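PDB 4TKZ: PTS EIIA type-4 domain-containing protein, which carries phosphoryl groups as the EIIA component of a mannose-family sugar phosphotransferase system, passing them from HPr towards EIIB during sugar uptake. Local coordinates for the interface of chains A and B. Numbering follows the deposited sequence. Chains: chain A/B, Putative uncharacterized protein gbs1890.

Tail exchange between two protein copies is exemplified by contacts 1 and 3, where the C-terminal segment of chain A lies on chain B. Their C-alpha centres are about 9 Å apart; they share B:Phe70 and the poorly ordered A:Cys130, and both use strand 84-89 of chain B. The C-alpha centre of contact 2, which pairs the end of strand 3-9 with helix 12-24 of the other chain, is about 26 Å from that of contact 1 and about 22 Å from that of contact 3. Two-fold symmetry repeats each contact. The family's dimer is thus joined through swapped tails and a separate seam beside the phosphorylatable histidine.

Contact 1: the interface of chains A and B. Residues chain A 127, 130; chain B 70, 74, 77-78, 87.
The backbone N-H of A:Phe127 is given to the carbonyl of B:Val87, with N and O 2.9 Å apart. The bond is nearly straight, 170° at the hydrogen, and the donor sits almost on the line of the C=O bond. It ties the start of 3-10 helix 127-129 to strand 84-89 of the partner, and the side chain adds an apolar anchor. Here the C-terminal tail of one subunit docks on the other in an exchange of tails that probably strengthens the dimer. A:Phe127 has 90 Å² of its surface hidden by chain B, and its phenyl ring lies with one face over helix 68-77 of chain B. B:Ser74 supports that face through its methylene: CB stands 3.3 Å from the ring centroid, a CH-pi contact centred on the aromatic system. With its hydroxyl placed between its own backbone N and carbonyl carbon (chi1 60°), B:Ser74 sends OG back to the carbonyl O of B:Phe70, 3.0 Å away, and leaves CB to meet the ring. The B:Phe70 ring comes in at a slant, its CZ meeting A:Phe127 CB at 3.8 Å, while B:Val87 CB touches the same methylene. B:Val78 CG1 packs near A:Phe127 CE2. B:Ser77, at the end of the helix, also borders the ring: its hydroxyl OG donates to B:Ser74 O at 2.8 Å and lies 3.9 Å from A:Phe127 CD2.

Contact 2: the interface of chains A and B. Residues chain A 9-12; chain B 15, 18-19, 22.
Hydrogen bonding here is the work of adjacent serines, B:Ser18 and B:Ser19, whose hydroxyls meet the backbone of A:His9 and A:Asn11. B:Ser19 OG donates to the carbonyl O of A:His9 at 2.6 Å, arriving from above the carbonyl plane, 41° out of it, and therefore not on a lone pair. B:Ser18 OG both accepts and donates: it takes the backbone N-H of A:Asn11, N to OG 2.9 Å, and donates to B:Gly15 O, 2.6 Å away. That second bond, made one turn back along helix 12-24, probably helps to fix the hydroxyl's rotation with OG between its own N and carbonyl carbon (chi1 76°), leaving the oxygen turned towards the N-H of A:Asn11.

Apolar contacts flank these bonds. B:Leu22 sends the methyl CD2 to the edge of the A:His9 imidazole, in its plane, at 3.9 Å from the ring carbon CD2; the two side chains meet at about a right angle. The same methyl lies beside the backbone of A:Gly10. Where the two symmetry-related helices approach, A:Phe12 CA comes within 4.0 Å of B:Gly15 CA, glycine permitting the backbones to draw near.

A:His9 is the family's phosphorylatable histidine, in the His-Gly-Asn-Phe segment. Bonding to its carbonyl and to the loop after it probably helps hold the active-site backbone in place while joining the subunits.

Contact 3: the interface of chains A and B. Residues chain A 123, 125, 130; chain B 65, 70, 89-90.
A:Val125, with 39 Å² hidden by the partner, pairs with B:Ser89 in an antiparallel bridge that adds strand 125-126 to the edge of strand 84-89. The tail strand of one subunit thus extends the sheet of the other, a swapped strand that probably helps to hold the dimer together. The bridge rests on B:Ser89 N donating to A:Val125 O at 2.9 Å, with the donor in the carbonyl plane. In return, the A:Val125 N-H makes weak bonds to B:Ser89 O and OG.

B:Leu65 buries 31 Å² and faces the isopropyl group of A:Val125 at a slant, branch against branch. Its CD2 meets A:Val125 CG2 at 4.0 Å, while CD1 lies a little farther from CG1. The leucine backbone takes part as well: B:Leu65 N is linked through water 1 to the tail.

The other end of that link is A:Gly123, which hides 23 Å² and whose carbonyl O receives the B:Ser89 hydroxyl and also hydrogen-bonds with water 1. B:Ser89 OG donates to A:Gly123 O at 2.8 Å, tilted 34° from the carbonyl plane. A chi1 of 58° swings the B:Ser89 hydroxyl over its own backbone towards the incoming chain. Water and hydroxyl thus grip this carbonyl just before the strand begins. Behind the apolar contact, B:Leu65 is itself backed by its own subunit: its methyl CD1 sits 3.6 Å above the plane of the B:Phe70 ring, displaced towards the rim.

Contact 1: the interface of chains A and B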
loop_
_atom_site.group_PDB
_atom_site.type_symbol
_atom_site.label_atom_id
_atom_site.label_comp_id
_atom_site.label_asym_id
_atom_site.label_seq_id
_atom_site.Cartn_x
_atom_site.Cartn_y
_atom_site.Cartn_z
ATOM N N PHE A 127 7.646 -0.918 14.780
ATOM C CA PHE A 127 7.577 -0.062 15.969
ATOM C C PHE A 127 8.513 -0.521 17.083
ATOM O O PHE A 127 8.955 0.292 17.898
ATOM C CB PHE A 127 6.143 0.051 16.492
ATOM C CG PHE A 127 6.035 0.764 17.821
ATOM C CD1 PHE A 127 6.315 2.121 17.921
ATOM C CD2 PHE A 127 5.653 0.074 18.961
ATOM C CE1 PHE A 127 6.223 2.788 19.159
ATOM C CE2 PHE A 127 5.552 0.722 20.198
ATOM C CZ PHE A 127 5.838 2.080 20.292
ATOM N N CYS A 130 11.296 1.393 17.271
ATOM C CA CYS A 130 10.737 2.761 17.235
ATOM C C CYS A 130 10.204 3.126 15.839
ATOM O O CYS A 130 9.242 3.888 15.712
ATOM C CB CYS A 130 11.704 3.839 17.762
ATOM S SG CYS A 130 12.391 3.544 19.419
ATOM N N PHE B 70 -1.147 4.098 13.100
ATOM C CA PHE B 70 0.116 3.565 13.593
ATOM C C PHE B 70 0.254 3.956 15.065
ATOM O O PHE B 70 0.653 3.136 15.894
ATOM C CB PHE B 70 1.296 4.105 12.773
ATOM C CG PHE B 70 2.656 3.726 13.324
ATOM C CD1 PHE B 70 3.293 4.529 14.268
ATOM C CD2 PHE B 70 3.303 2.578 12.883
ATOM C CE1 PHE B 70 4.543 4.180 14.773
ATOM C CE2 PHE B 70 4.552 2.225 13.373
ATOM C CZ PHE B 70 5.176 3.029 14.323
ATOM N N SER B 74 0.435 1.217 18.054
ATOM C CA SER B 74 1.667 1.051 18.816
ATOM C C SER B 74 1.459 1.328 20.301
ATOM O O SER B 74 2.098 0.703 21.144
ATOM C CB SER B 74 2.789 1.931 18.259
ATOM O OG SER B 74 2.455 3.304 18.294
ATOM N N SER B 77 -0.084 -1.746 21.693
ATOM C CA SER B 77 0.740 -2.952 21.586
ATOM C C SER B 77 1.601 -3.218 22.829
ATOM O O SER B 77 2.088 -4.329 23.020
ATOM C CB SER B 77 1.626 -2.901 20.336
ATOM O OG SER B 77 2.673 -1.966 20.507
ATOM N N VAL B 78 1.785 -2.210 23.672
ATOM C CA VAL B 78 2.621 -2.380 24.864
ATOM C C VAL B 78 1.793 -2.549 26.137
ATOM O O VAL B 78 2.339 -2.524 27.248
ATOM C CB VAL B 78 3.588 -1.191 25.047
ATOM C CG1 VAL B 78 4.410 -0.979 23.797
ATOM C CG2 VAL B 78 2.815 0.074 25.376
ATOM N N VAL B 87 3.675 -4.085 15.267
ATOM C CA VAL B 87 3.043 -2.997 14.526
ATOM C C VAL B 87 3.996 -2.473 13.472
ATOM O O VAL B 87 5.064 -1.946 13.813
ATOM C CB VAL B 87 2.693 -1.815 15.451
ATOM C CG1 VAL B 87 2.024 -0.696 14.655
ATOM C CG2 VAL B 87 1.795 -2.271 16.607
#

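Contact 2: the interface of chains A and B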
loop_
_atom_site.group_PDB
_atom_site.type_symbol
_atom_site.label_atom_id
_atom_site.label_comp_id
_atom_site.label_asym_id
_atom_site.label_seq_id
_atom_site.Cartn_x
_atom_site.Cartn_y
_atom_site.Cartn_z
ATOM N N HIS A 9 -4.628 -4.321 -8.092
ATOM C CA HIS A 9 -5.648 -5.357 -7.988
ATOM C C HIS A 9 -6.842 -4.937 -7.133
ATOM O O HIS A 9 -6.679 -4.317 -6.075
ATOM C CB HIS A 9 -5.032 -6.620 -7.376
ATOM C CG HIS A 9 -4.049 -7.319 -8.268
ATOM N ND1 HIS A 9 -2.717 -6.962 -8.334
ATOM C CD2 HIS A 9 -4.198 -8.368 -9.110
ATOM C CE1 HIS A 9 -2.096 -7.750 -9.195
ATOM N NE2 HIS A 9 -2.971 -8.616 -9.674
ATOM N N GLY A 10 -8.037 -5.314 -7.570
ATOM C CA GLY A 10 -9.256 -4.979 -6.858
ATOM C C GLY A 10 -9.499 -3.486 -6.835
ATOM O O GLY A 10 -9.153 -2.783 -7.789
ATOM N N ASN A 11 -10.101 -3.005 -5.749
ATOM C CA ASN A 11 -10.322 -1.579 -5.572
ATOM C C ASN A 11 -9.286 -0.933 -4.641
ATOM O O ASN A 11 -9.559 0.079 -4.016
ATOM C CB ASN A 11 -11.760 -1.312 -5.105
ATOM C CG ASN A 11 -12.788 -1.666 -6.180
ATOM O OD1 ASN A 11 -13.410 -2.728 -6.140
ATOM N ND2 ASN A 11 -12.949 -0.785 -7.156
ATOM N N PHE A 12 -8.104 -1.545 -4.568
ATOM C CA PHE A 12 -6.907 -0.950 -3.943
ATOM C C PHE A 12 -6.701 0.496 -4.421
ATOM O O PHE A 12 -6.486 1.369 -3.591
ATOM C CB PHE A 12 -5.692 -1.850 -4.267
ATOM C CG PHE A 12 -4.357 -1.458 -3.616
ATOM C CD1 PHE A 12 -3.835 -0.168 -3.691
ATOM C CD2 PHE A 12 -3.572 -2.447 -3.039
ATOM C CE1 PHE A 12 -2.599 0.138 -3.137
ATOM C CE2 PHE A 12 -2.334 -2.153 -2.473
ATOM C CZ PHE A 12 -1.847 -0.858 -2.526
ATOM N N GLY B 15 -9.777 -1.688 0.565
ATOM C CA GLY B 15 -9.219 -1.763 -0.773
ATOM C C GLY B 15 -8.116 -2.792 -0.923
ATOM O O GLY B 15 -8.151 -3.608 -1.850
ATOM N N SER B 18 -9.328 -6.194 -0.779
ATOM C CA SER B 18 -9.956 -6.660 -2.015
ATOM C C SER B 18 -8.891 -7.168 -2.982
ATOM O O SER B 18 -9.165 -8.050 -3.784
ATOM C CB SER B 18 -10.831 -5.580 -2.673
ATOM O OG SER B 18 -10.060 -4.589 -3.326
ATOM N N SER B 19 -7.674 -6.631 -2.885
ATOM C CA SER B 19 -6.550 -7.146 -3.666
ATOM C C SER B 19 -6.231 -8.577 -3.244
ATOM O O SER B 19 -6.074 -9.466 -4.088
ATOM C CB SER B 19 -5.313 -6.267 -3.477
ATOM O OG SER B 19 -5.596 -4.917 -3.780
ATOM N N LEU B 22 -8.897 -11.051 -4.385
ATOM C CA LEU B 22 -8.802 -11.349 -5.822
ATOM C C LEU B 22 -7.660 -12.312 -6.094
ATOM O O LEU B 22 -7.755 -13.208 -6.936
ATOM C CB LEU B 22 -8.587 -10.055 -6.612
ATOM C CG LEU B 22 -8.399 -10.174 -8.125
ATOM C CD1 LEU B 22 -9.645 -10.760 -8.776
ATOM C CD2 LEU B 22 -8.040 -8.825 -8.757
#

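Contact 3: the interface of chains A and B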
loop_
_atom_site.group_PDB
_atom_site.type_symbol
_atom_site.label_atom_id
_atom_site.label_comp_id
_atom_site.label_asym_id
_atom_site.label_seq_id
_atom_site.Cartn_x
_atom_site.Cartn_y
_atom_site.Cartn_z
ATOM N N GLY A 123 9.396 4.533 4.847
ATOM C CA GLY A 123 8.086 4.449 5.475
ATOM C C GLY A 123 7.765 3.091 6.085
ATOM O O GLY A 123 6.773 2.940 6.800
ATOM N N VAL A 125 8.455 0.627 8.722
ATOM C CA VAL A 125 9.056 0.708 10.054
ATOM C C VAL A 125 8.418 -0.326 10.974
ATOM O O VAL A 125 7.202 -0.519 10.939
ATOM C CB VAL A 125 8.861 2.120 10.651
ATOM C CG1 VAL A 125 9.181 2.145 12.148
ATOM C CG2 VAL A 125 9.708 3.145 9.906
ATOM N N CYS A 130 11.296 1.393 17.271
ATOM C CA CYS A 130 10.737 2.761 17.235
ATOM C C CYS A 130 10.204 3.126 15.839
ATOM O O CYS A 130 9.242 3.888 15.712
ATOM C CB CYS A 130 11.704 3.839 17.762
ATOM S SG CYS A 130 12.391 3.544 19.419
ATOM N N LEU B 65 3.756 5.859 8.903
ATOM C CA LEU B 65 4.469 6.164 10.139
ATOM C C LEU B 65 3.975 7.470 10.745
ATOM O O LEU B 65 3.887 8.483 10.058
ATOM C CB LEU B 65 5.965 6.260 9.851
ATOM C CG LEU B 65 6.848 6.597 11.055
ATOM C CD1 LEU B 65 6.732 5.512 12.094
ATOM C CD2 LEU B 65 8.288 6.762 10.617
ATOM N N PHE B 70 -1.147 4.098 13.100
ATOM C CA PHE B 70 0.116 3.565 13.593
ATOM C C PHE B 70 0.254 3.956 15.065
ATOM O O PHE B 70 0.653 3.136 15.894
ATOM C CB PHE B 70 1.296 4.105 12.773
ATOM C CG PHE B 70 2.656 3.726 13.324
ATOM C CD1 PHE B 70 3.293 4.529 14.268
ATOM C CD2 PHE B 70 3.303 2.578 12.883
ATOM C CE1 PHE B 70 4.543 4.180 14.773
ATOM C CE2 PHE B 70 4.552 2.225 13.373
ATOM C CZ PHE B 70 5.176 3.029 14.323
ATOM N N SER B 89 4.531 0.063 9.934
ATOM C CA SER B 89 4.043 1.074 9.008
ATOM C C SER B 89 4.575 0.715 7.626
ATOM O O SER B 89 5.418 -0.181 7.503
ATOM C CB SER B 89 4.531 2.460 9.393
ATOM O OG SER B 89 5.942 2.494 9.424
ATOM N N GLY B 90 4.078 1.401 6.596
ATOM C CA GLY B 90 4.573 1.214 5.233
ATOM C C GLY B 90 3.860 0.163 4.411
ATOM O O GLY B 90 4.405 -0.333 3.418
HETATM O O HOH W 1 5.104 5.113 6.525
#